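Local coordinates for protein glycoside hydrolase family 5 (Aspergillus oryzae, PDB 6LA0) that hydrolyses rutinosides such as rutin, releasing the disaccharide rutinose, and belongs to the same glycoside hydrolase family as fungal exo-1,3-beta-glucanases, at residues Y264-N269 with D351-E356. Sequence-based numbering, arbitrary orientation.
With NAG (2-acetamido-2-deoxy-beta-D-glucopyranose), chain G.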
loop_
_atom_site.group_PDB
_atom_site.type_symbol
_atom_site.label_atom_id
_atom_site.label_comp_id
_atom_site.label_asym_id
_atom_site.label_seq_id
_atom_site.Cartn_x
_atom_site.Cartn_y
_atom_site.Cartn_z
ATOM N N TYR A 264 10.200 6.710 -2.138
ATOM C CA TYR A 264 10.710 6.201 -3.403
ATOM C C TYR A 264 11.841 7.082 -3.930
ATOM O O TYR A 264 12.002 8.242 -3.529
ATOM C CB TYR A 264 9.603 6.120 -4.449
ATOM C CG TYR A 264 8.580 5.033 -4.199
ATOM C CD1 TYR A 264 8.919 3.688 -4.357
ATOM C CD2 TYR A 264 7.267 5.343 -3.848
ATOM C CE1 TYR A 264 7.975 2.676 -4.161
ATOM C CE2 TYR A 264 6.310 4.338 -3.641
ATOM C CZ TYR A 264 6.667 3.009 -3.794
ATOM O OH TYR A 264 5.732 2.005 -3.616
ATOM N N TYR A 265 12.610 6.518 -4.879
ATOM C CA TYR A 265 13.816 7.161 -5.391
ATOM C C TYR A 265 13.945 7.143 -6.913
ATOM O O TYR A 265 14.960 7.631 -7.436
ATOM C CB TYR A 265 15.060 6.502 -4.772
ATOM C CG TYR A 265 15.067 6.570 -3.264
ATOM C CD1 TYR A 265 15.626 7.660 -2.611
ATOM C CD2 TYR A 265 14.512 5.555 -2.492
ATOM C CE1 TYR A 265 15.621 7.751 -1.229
ATOM C CE2 TYR A 265 14.503 5.634 -1.097
ATOM C CZ TYR A 265 15.065 6.739 -0.476
ATOM O OH TYR A 265 15.079 6.850 0.900
ATOM N N PHE A 266 12.960 6.603 -7.639
ATOM C CA PHE A 266 13.120 6.447 -9.084
ATOM C C PHE A 266 12.981 7.760 -9.856
ATOM O O PHE A 266 13.330 7.795 -11.043
ATOM C CB PHE A 266 12.129 5.401 -9.620
ATOM C CG PHE A 266 10.690 5.700 -9.295
ATOM C CD1 PHE A 266 9.899 6.425 -10.177
ATOM C CD2 PHE A 266 10.127 5.243 -8.110
ATOM C CE1 PHE A 266 8.557 6.695 -9.883
ATOM C CE2 PHE A 266 8.774 5.514 -7.802
ATOM C CZ PHE A 266 7.995 6.242 -8.694
ATOM N N GLU A 267 12.501 8.839 -9.236
ATOM C CA GLU A 267 12.524 10.146 -9.889
ATOM C C GLU A 267 13.360 11.170 -9.119
ATOM O O GLU A 267 13.221 12.379 -9.344
ATOM C CB GLU A 267 11.105 10.671 -10.117
ATOM C CG GLU A 267 10.074 10.205 -9.102
ATOM C CD GLU A 267 8.646 10.461 -9.559
ATOM O OE1 GLU A 267 7.714 10.366 -8.722
ATOM O OE2 GLU A 267 8.457 10.745 -10.764
ATOM N N ARG A 268 14.246 10.723 -8.234
ATOM C CA ARG A 268 15.148 11.615 -7.521
ATOM C C ARG A 268 16.588 11.433 -7.983
ATOM O O ARG A 268 17.016 10.316 -8.306
ATOM C CB ARG A 268 15.047 11.387 -6.016
ATOM C CG ARG A 268 13.812 12.044 -5.423
ATOM C CD ARG A 268 13.375 11.348 -4.152
ATOM N NE ARG A 268 14.284 11.623 -3.049
ATOM C CZ ARG A 268 14.233 11.008 -1.874
ATOM N NH1 ARG A 268 13.308 10.075 -1.635
ATOM N NH2 ARG A 268 15.106 11.331 -0.939
ATOM N N ASN A 269 17.340 12.536 -7.994
ATOM C CA ASN A 269 18.729 12.533 -8.446
ATOM C C ASN A 269 19.624 11.830 -7.434
ATOM O O ASN A 269 20.239 12.469 -6.574
ATOM C CB ASN A 269 19.220 13.960 -8.702
ATOM C CG ASN A 269 20.548 14.002 -9.455
ATOM O OD1 ASN A 269 21.265 12.999 -9.540
ATOM N ND2 ASN A 269 20.883 15.171 -10.003
ATOM N N ASP A 351 14.219 -6.111 -12.236
ATOM C CA ASP A 351 15.407 -6.460 -11.479
ATOM C C ASP A 351 15.480 -5.741 -10.130
ATOM O O ASP A 351 16.259 -6.162 -9.267
ATOM C CB ASP A 351 16.657 -6.165 -12.332
ATOM C CG ASP A 351 16.638 -6.915 -13.690
ATOM O OD1 ASP A 351 16.635 -8.158 -13.655
ATOM O OD2 ASP A 351 16.604 -6.265 -14.768
ATOM N N TYR A 352 14.653 -4.712 -9.902
ATOM C CA TYR A 352 14.735 -3.895 -8.693
ATOM C C TYR A 352 13.467 -3.857 -7.856
ATOM O O TYR A 352 13.553 -3.513 -6.666
ATOM C CB TYR A 352 15.133 -2.454 -9.052
ATOM C CG TYR A 352 16.442 -2.423 -9.788
ATOM C CD1 TYR A 352 17.640 -2.305 -9.096
ATOM C CD2 TYR A 352 16.488 -2.542 -11.175
ATOM C CE1 TYR A 352 18.850 -2.299 -9.765
ATOM C CE2 TYR A 352 17.707 -2.537 -11.864
ATOM C CZ TYR A 352 18.882 -2.412 -11.146
ATOM O OH TYR A 352 20.090 -2.405 -11.802
ATOM N N TRP A 353 12.306 -4.199 -8.418
ATOM C CA TRP A 353 11.040 -4.111 -7.698
ATOM C C TRP A 353 10.492 -5.469 -7.289
ATOM O O TRP A 353 9.372 -5.544 -6.763
ATOM C CB TRP A 353 9.995 -3.396 -8.550
ATOM C CG TRP A 353 10.270 -1.969 -8.852
ATOM C CD1 TRP A 353 11.159 -1.480 -9.748
ATOM C CD2 TRP A 353 9.596 -0.833 -8.287
ATOM N NE1 TRP A 353 11.102 -0.105 -9.774
ATOM C CE2 TRP A 353 10.149 0.317 -8.881
ATOM C CE3 TRP A 353 8.580 -0.679 -7.335
ATOM C CZ2 TRP A 353 9.721 1.606 -8.559
ATOM C CZ3 TRP A 353 8.155 0.605 -7.015
ATOM C CH2 TRP A 353 8.726 1.727 -7.624
ATOM N N ASN A 354 11.244 -6.534 -7.521
ATOM C CA ASN A 354 10.772 -7.902 -7.352
ATOM C C ASN A 354 11.401 -8.425 -6.067
ATOM O O ASN A 354 12.575 -8.793 -6.047
ATOM C CB ASN A 354 11.150 -8.723 -8.586
ATOM C CG ASN A 354 10.666 -10.159 -8.528
ATOM O OD1 ASN A 354 9.647 -10.461 -7.905
ATOM N ND2 ASN A 354 11.400 -11.057 -9.188
ATOM N N PHE A 355 10.630 -8.421 -4.975
ATOM C CA PHE A 355 11.183 -8.873 -3.701
ATOM C C PHE A 355 11.513 -10.363 -3.723
ATOM O O PHE A 355 12.399 -10.807 -2.986
ATOM C CB PHE A 355 10.216 -8.544 -2.552
ATOM C CG PHE A 355 10.860 -8.571 -1.199
ATOM C CD1 PHE A 355 11.624 -7.506 -0.762
ATOM C CD2 PHE A 355 10.731 -9.679 -0.377
ATOM C CE1 PHE A 355 12.231 -7.534 0.488
ATOM C CE2 PHE A 355 11.330 -9.716 0.869
ATOM C CZ PHE A 355 12.078 -8.640 1.306
ATOM N N GLU A 356 10.824 -11.148 -4.562
ATOM C CA GLU A 356 11.076 -12.589 -4.603
ATOM C C GLU A 356 12.510 -12.902 -5.027
ATOM O O GLU A 356 13.096 -13.897 -4.580
ATOM C CB GLU A 356 10.091 -13.272 -5.556
ATOM C CG GLU A 356 10.328 -14.770 -5.707
ATOM C CD GLU A 356 9.265 -15.451 -6.553
ATOM O OE1 GLU A 356 8.839 -14.878 -7.587
ATOM O OE2 GLU A 356 8.861 -16.569 -6.174
HETATM C C1 NAG G . 22.133 15.327 -10.715
HETATM C C2 NAG G . 22.140 16.503 -11.700
HETATM C C3 NAG G . 23.515 16.635 -12.355
HETATM C C4 NAG G . 24.606 16.723 -11.297
HETATM C C5 NAG G . 24.509 15.543 -10.338
HETATM C C6 NAG G . 25.483 15.638 -9.189
HETATM C C7 NAG G . 20.369 17.370 -13.161
HETATM C C8 NAG G . 19.350 17.037 -14.212
HETATM N N2 NAG G . 21.106 16.349 -12.712
HETATM O O3 NAG G . 23.541 17.792 -13.186
HETATM O O4 NAG G . 25.896 16.722 -11.903
HETATM O O5 NAG G . 23.198 15.491 -9.759
HETATM O O6 NAG G . 24.851 15.313 -7.958
HETATM O O7 NAG G . 20.518 18.510 -12.741
#
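Trp353 pushes the benzo end of its indole against two rings from 264-269, Tyr264 and Phe266, to make a small aromatic cluster. With Tyr264 it forms an offset, near-parallel pair with little overlap, the planes 29° apart and the six-membered centroids 5.5 Å apart. The closest touch there is CE1 of Tyr264 on CZ3 of Trp353 at 3.5 Å. Phe266 comes in at the indole's edge, its CD2 lying 3.7 Å from CZ2 of Trp353, with the ring planes inclined at 56°. Between these two corners, CH2 of Trp353 touches both neighbours, Tyr264 CE1 at 3.7 Å and Phe266 CE2 at 3.8 Å. Phe266 reaches this spot with CG set between its own N and C (chi1 56°). CD1 of Tyr264 lies at the phenyl edge, in its plane. The polar ends look to strand 294-303: Tyr264 OH hydrogen-bonds to Glu298 OE1, and Trp353 NE1 to Gln302 OE1, which helps hold the indole in place. Beyond the rings, a type I turn from Tyr265 to Arg268 is closed by Arg268 N to Tyr265 O at 3.3 Å; a bent bond from Arg268 NH1 to Tyr264 O, 2.9 Å, adds a tie to the strand end, and Asn269 carries an N-linked NAG. In the family 5 TIM (beta/alpha)8 barrel, the cluster thus joins the C-terminal end of strand 257-265 to the loop entering helix 355-360, with Ala300 of adjacent strand 294-303 touching both Tyr264 and Trp353, and helix 275-285 packing on Tyr265.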